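Local coordinates for protein ESSB (Geobacillus thermodenitrificans, PDB 2YNQ) that probably serves as an integral membrane component of the type VII secretion system and pairs with a second copy through this extracellular domain, at residues E17-Q21 / N22-D26; L93-A96 / R97-D101. All coordinates share one frame; numbering follows the deposited sequence. Where two conformers were deposited one is given.

Contact 1. Residues E17-Q21 / N22-D26; sequences ELFLQ and NKYSD. With NA (sodium ion), chain G.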
loop_
_atom_site.group_PDB
_atom_site.type_symbol
_atom_site.label_atom_id
_atom_site.label_comp_id
_atom_site.label_asym_id
_atom_site.label_seq_id
_atom_site.Cartn_x
_atom_site.Cartn_y
_atom_site.Cartn_z
ATOM N N GLU D 17 6.023 25.173 4.656
ATOM C CA GLU D 17 6.641 25.547 3.399
ATOM C C GLU D 17 6.724 24.370 2.411
ATOM O O GLU D 17 6.571 24.546 1.202
ATOM C CB GLU D 17 8.021 26.172 3.648
ATOM C CG GLU D 17 8.832 26.433 2.386
ATOM C CD GLU D 17 10.088 27.279 2.624
ATOM O OE1 GLU D 17 10.279 27.815 3.744
ATOM O OE2 GLU D 17 10.879 27.420 1.674
ATOM N N LEU D 18 6.990 23.176 2.927
ATOM C CA LEU D 18 7.138 21.997 2.067
ATOM C C LEU D 18 5.770 21.479 1.647
ATOM O O LEU D 18 5.568 21.139 0.480
ATOM C CB LEU D 18 7.953 20.907 2.757
ATOM C CG LEU D 18 9.401 21.291 3.079
ATOM C CD1 LEU D 18 9.861 20.397 4.211
ATOM C CD2 LEU D 18 10.342 21.181 1.863
ATOM N N PHE D 19 4.823 21.496 2.577
ATOM C CA PHE D 19 3.479 21.030 2.280
ATOM C C PHE D 19 2.773 21.842 1.214
ATOM O O PHE D 19 2.137 21.280 0.303
ATOM C CB PHE D 19 2.615 20.986 3.527
ATOM C CG PHE D 19 1.258 20.429 3.272
ATOM C CD1 PHE D 19 1.088 19.044 3.090
ATOM C CD2 PHE D 19 0.150 21.278 3.189
ATOM C CE1 PHE D 19 -0.158 18.520 2.829
ATOM C CE2 PHE D 19 -1.110 20.761 2.918
ATOM C CZ PHE D 19 -1.271 19.375 2.744
ATOM N N LEU D 20 2.885 23.168 1.320
ATOM C CA LEU D 20 2.273 24.080 0.357
ATOM C C LEU D 20 2.799 23.871 -1.065
ATOM O O LEU D 20 2.200 24.360 -2.020
ATOM C CB LEU D 20 2.470 25.524 0.806
ATOM C CG LEU D 20 1.591 25.900 1.992
ATOM C CD1 LEU D 20 1.814 27.335 2.385
ATOM C CD2 LEU D 20 0.142 25.666 1.637
ATOM N N GLN D 21 3.905 23.122 -1.163
ATOM C CA GLN D 21 4.569 22.728 -2.403
ATOM C C GLN D 21 4.377 21.257 -2.743
ATOM O O GLN D 21 5.031 20.756 -3.677
ATOM C CB GLN D 21 6.075 22.854 -2.218
ATOM C CG GLN D 21 6.634 24.153 -2.532
ATOM C CD GLN D 21 8.107 24.195 -2.223
ATOM O OE1 GLN D 21 8.938 24.007 -3.119
ATOM N NE2 GLN D 21 8.449 24.448 -0.958
ATOM N N ASN D 22 3.576 20.549 -1.938
ATOM C CA ASN D 22 3.315 19.111 -2.127
ATOM C C ASN D 22 4.540 18.238 -1.897
ATOM O O ASN D 22 4.671 17.176 -2.484
ATOM C CB ASN D 22 2.782 18.847 -3.530
ATOM C CG ASN D 22 1.715 19.827 -3.943
ATOM O OD1 ASN D 22 0.694 19.970 -3.261
ATOM N ND2 ASN D 22 1.925 20.498 -5.089
ATOM N N LYS D 23 5.450 18.684 -1.054
ATOM C CA LYS D 23 6.652 17.898 -0.791
ATOM C C LYS D 23 6.407 16.966 0.382
ATOM O O LYS D 23 6.984 17.124 1.463
ATOM C CB LYS D 23 7.858 18.811 -0.553
ATOM C CG LYS D 23 8.385 19.397 -1.851
ATOM C CD LYS D 23 9.602 20.252 -1.643
ATOM C CE LYS D 23 10.087 20.794 -2.970
ATOM N NZ LYS D 23 11.416 21.419 -2.780
ATOM N N TYR D 24 5.538 15.991 0.146
ATOM C CA TYR D 24 5.064 15.088 1.189
ATOM C C TYR D 24 6.200 14.382 1.950
ATOM O O TYR D 24 6.236 14.434 3.177
ATOM C CB TYR D 24 4.052 14.082 0.606
ATOM C CG TYR D 24 2.921 14.734 -0.175
ATOM C CD1 TYR D 24 2.069 15.639 0.435
ATOM C CD2 TYR D 24 2.703 14.438 -1.521
ATOM C CE1 TYR D 24 1.037 16.241 -0.269
ATOM C CE2 TYR D 24 1.665 15.042 -2.237
ATOM C CZ TYR D 24 0.837 15.942 -1.590
ATOM O OH TYR D 24 -0.196 16.568 -2.255
ATOM N N SER D 25 7.128 13.763 1.222
ATOM C CA SER D 25 8.226 13.024 1.839
ATOM C C SER D 25 8.981 13.927 2.792
ATOM O O SER D 25 9.306 13.539 3.915
ATOM C CB SER D 25 9.201 12.462 0.792
ATOM O OG SER D 25 8.520 11.752 -0.235
ATOM N N ASP D 26 9.223 15.151 2.354
ATOM C CA ASP D 26 10.048 16.084 3.103
ATOM C C ASP D 26 9.315 16.618 4.327
ATOM O O ASP D 26 9.946 16.911 5.347
ATOM C CB ASP D 26 10.514 17.214 2.185
ATOM C CG ASP D 26 11.892 17.732 2.543
ATOM O OD1 ASP D 26 12.386 17.447 3.674
ATOM O OD2 ASP D 26 12.487 18.445 1.694
HETATM NA NA NA G . 6.199 20.602 -5.928
HETATM O O HOH W 1 0.009 20.040 -0.805
HETATM O O HOH W 2 7.775 22.450 -5.467
HETATM O O HOH W 3 4.722 22.788 -6.467
HETATM O O HOH W 4 7.366 20.737 -8.038
#
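Leu18 and Lys23 meet where helix 7-19 ends in a Schellman motif and the chain turns at once into helix 24-31, making a helical hairpin. Asn22 takes the positive phi of the motif (67°), and its N bonds back to Phe19 O at 2.8 Å. Lys23 N closes the wider loop onto Leu18 O, a carbonyl that Gln21 N grips from the opposite face. Lys23, the N-cap residue of the next helix, can be followed outward. Its CB rests near Leu18 O and Leu18 CB, and CG is equally far from Leu18 O and Gln21 O. CD meets Leu18 CD2 at 3.7 Å, the two side chains crossing at about a right angle. CE passes 3.4 Å from OE1 of Gln21, a side chain that runs alongside and points the same way; NZ continues to a long, weak ion pair with Asp132 of the second subunit. Leu18 also spreads both methyls over Asp26, CD2 coming 3.5 Å from Asp26 OD2. Phe19, with CG anti to its backbone N (chi1 -176°), swings to the other flank, where CE1 reaches the edge of the Tyr24 ring and helix 41-53 packs against both. The turn also holds a sodium ion, coordinated by Gln21 O at 2.5 Å, three waters and Gln136 of the second subunit. Asn22 ND2 donates to that same Gln136. The Gln21 amide is fixed at both ends: OE1 accepts from a sodium-bound water, while NE2 donates 2.9 Å to Glu17 O, which lies in the amide plane of Gln21, NE2 itself standing 46° out of the Glu17 carbonyl plane.

Contact 2. Residues L93-A96 / R97-D101; sequences LELA and RTIED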
loop_
_atom_site.group_PDB
_atom_site.type_symbol
_atom_site.label_atom_id
_atom_site.label_comp_id
_atom_site.label_asym_id
_atom_site.label_seq_id
_atom_site.Cartn_x
_atom_site.Cartn_y
_atom_site.Cartn_z
ATOM N N LEU D 93 -4.575 0.621 15.125
ATOM C CA LEU D 93 -5.632 -0.344 15.403
ATOM C C LEU D 93 -6.516 0.087 16.567
ATOM O O LEU D 93 -7.737 0.023 16.466
ATOM C CB LEU D 93 -5.070 -1.746 15.634
ATOM C CG LEU D 93 -6.042 -2.873 16.027
ATOM C CD1 LEU D 93 -7.152 -3.054 15.008
ATOM C CD2 LEU D 93 -5.301 -4.188 16.240
ATOM N N GLU D 94 -5.931 0.541 17.664
ATOM C CA GLU D 94 -6.774 0.854 18.811
ATOM C C GLU D 94 -7.509 2.196 18.613
ATOM O O GLU D 94 -8.606 2.382 19.144
ATOM C CB GLU D 94 -6.002 0.744 20.139
ATOM C CG GLU D 94 -6.839 0.216 21.339
ATOM C CD GLU D 94 -7.428 -1.195 21.131
ATOM O OE1 GLU D 94 -6.781 -2.064 20.491
ATOM O OE2 GLU D 94 -8.551 -1.433 21.624
ATOM N N LEU D 95 -6.935 3.100 17.816
ATOM C CA LEU D 95 -7.652 4.313 17.392
ATOM C C LEU D 95 -8.846 3.972 16.505
ATOM O O LEU D 95 -9.949 4.489 16.709
ATOM C CB LEU D 95 -6.714 5.233 16.640
ATOM C CG LEU D 95 -6.993 6.721 16.470
ATOM C CD1 LEU D 95 -7.724 7.356 17.656
ATOM C CD2 LEU D 95 -5.653 7.377 16.330
ATOM N N ALA D 96 -8.626 3.081 15.540
ATOM C CA ALA D 96 -9.679 2.658 14.626
ATOM C C ALA D 96 -10.847 2.084 15.403
ATOM O O ALA D 96 -12.014 2.349 15.084
ATOM C CB ALA D 96 -9.145 1.624 13.637
ATOM N N ARG D 97 -10.535 1.297 16.428
ATOM C CA ARG D 97 -11.584 0.700 17.230
ATOM C C ARG D 97 -12.361 1.751 18.028
ATOM O O ARG D 97 -13.585 1.655 18.162
ATOM C CB ARG D 97 -11.002 -0.339 18.165
ATOM C CG ARG D 97 -10.388 -1.547 17.490
ATOM C CD ARG D 97 -10.260 -2.590 18.561
ATOM N NE ARG D 97 -9.282 -3.632 18.294
ATOM C CZ ARG D 97 -9.508 -4.698 17.535
ATOM N NH1 ARG D 97 -10.686 -4.845 16.925
ATOM N NH2 ARG D 97 -8.548 -5.604 17.376
ATOM N N THR D 98 -11.655 2.753 18.542
ATOM C CA THR D 98 -12.292 3.831 19.282
ATOM C C THR D 98 -13.239 4.587 18.353
ATOM O O THR D 98 -14.349 4.935 18.745
ATOM C CB THR D 98 -11.236 4.804 19.849
ATOM O OG1 THR D 98 -10.275 4.066 20.604
ATOM C CG2 THR D 98 -11.866 5.857 20.751
ATOM N N ILE D 99 -12.777 4.832 17.127
ATOM C CA ILE D 99 -13.537 5.526 16.093
ATOM C C ILE D 99 -14.722 4.686 15.645
ATOM O O ILE D 99 -15.726 5.208 15.180
ATOM C CB ILE D 99 -12.632 5.792 14.858
ATOM C CG1 ILE D 99 -11.534 6.794 15.198
ATOM C CG2 ILE D 99 -13.426 6.328 13.681
ATOM C CD1 ILE D 99 -10.422 6.826 14.144
ATOM N N GLU D 100 -14.589 3.375 15.791
ATOM C CA GLU D 100 -15.575 2.415 15.308
ATOM C C GLU D 100 -15.762 2.509 13.787
ATOM O O GLU D 100 -16.880 2.481 13.279
ATOM C CB GLU D 100 -16.904 2.569 16.056
ATOM C CG GLU D 100 -16.752 2.449 17.565
ATOM C CD GLU D 100 -18.081 2.368 18.280
ATOM O OE1 GLU D 100 -18.730 3.413 18.487
ATOM O OE2 GLU D 100 -18.473 1.249 18.641
ATOM N N ASP D 101 -14.655 2.629 13.071
ATOM C CA ASP D 101 -14.685 2.651 11.621
ATOM C C ASP D 101 -14.218 1.280 11.140
ATOM O O ASP D 101 -13.030 0.945 11.253
ATOM C CB ASP D 101 -13.763 3.758 11.096
ATOM C CG ASP D 101 -13.869 3.956 9.586
ATOM O OD1 ASP D 101 -13.802 2.948 8.819
ATOM O OD2 ASP D 101 -14.012 5.140 9.175
#
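Arg97 folds back along its own helix so that Leu93 lies under its guanidinium and Glu94 beside it. Leu93 CD1 sits 3.6 Å from the guanidinium plane, over one face but offset toward the rim, and CD2 approaches NH2. From CG to NE the arginine chain is extended, and with CG beside the backbone N (chi1 -65°) it starts out past Leu93 O, which lies 3.2 Å from Arg97 CG. This is the tighter half: Leu93 and Ala96 are buried, and Ile105 of helix 102-118 packs on both as well as on Arg97. The Glu94 side is looser. In the conformer modelled here, one of two, OE1 reaches the guanidinium edge at NE only as a long, doubtful salt bridge of 3.7 Å, whereas NH1 has a salt bridge with Glu137 of helix 124-152. With an alanine here, Glu137 would probably lose this partner and Leu93 CD1 the flat group that lies over it. All this belongs to the last turns of helix 89-99, where Arg97 N, Thr98 N and Ile99 N donate to the carbonyls four residues earlier until Glu100 breaks away with positive phi. On the exposed flank Thr98 OG1 turns back to donate to Glu94 O at 2.8 Å, so that carbonyl takes two bonds, one from each face of its plane. On the flank facing helix 75-85, Leu95 CG meets Ile99 CD1 at 4.1 Å. Beyond the end Asp101 N makes a weak 3.3 Å bond to Ala96 O, while Asp101 OD2 is hydrogen-bonded to Tyr77 and Ser66.

Overall arrangement
Both contacts are places where one helix stops and another begins: contact 1 joins helix 7-19 to helix 24-31, and contact 2 ends helix 89-99 just before helix 102-118. They follow one another along the chain and do not touch, their centres about 28 Å apart and their nearest atoms about 18 Å apart, on opposite sides of the chain's centre. Contact 1 is the more peripheral, its centre about 19 Å from that of the chain, against about 11 Å for contact 2, and it faces the second subunit through a shared sodium ion. Contact 2 meets no other chain of the assembly; a bound sodium ion lies about 9 Å from the side chain of Asp101.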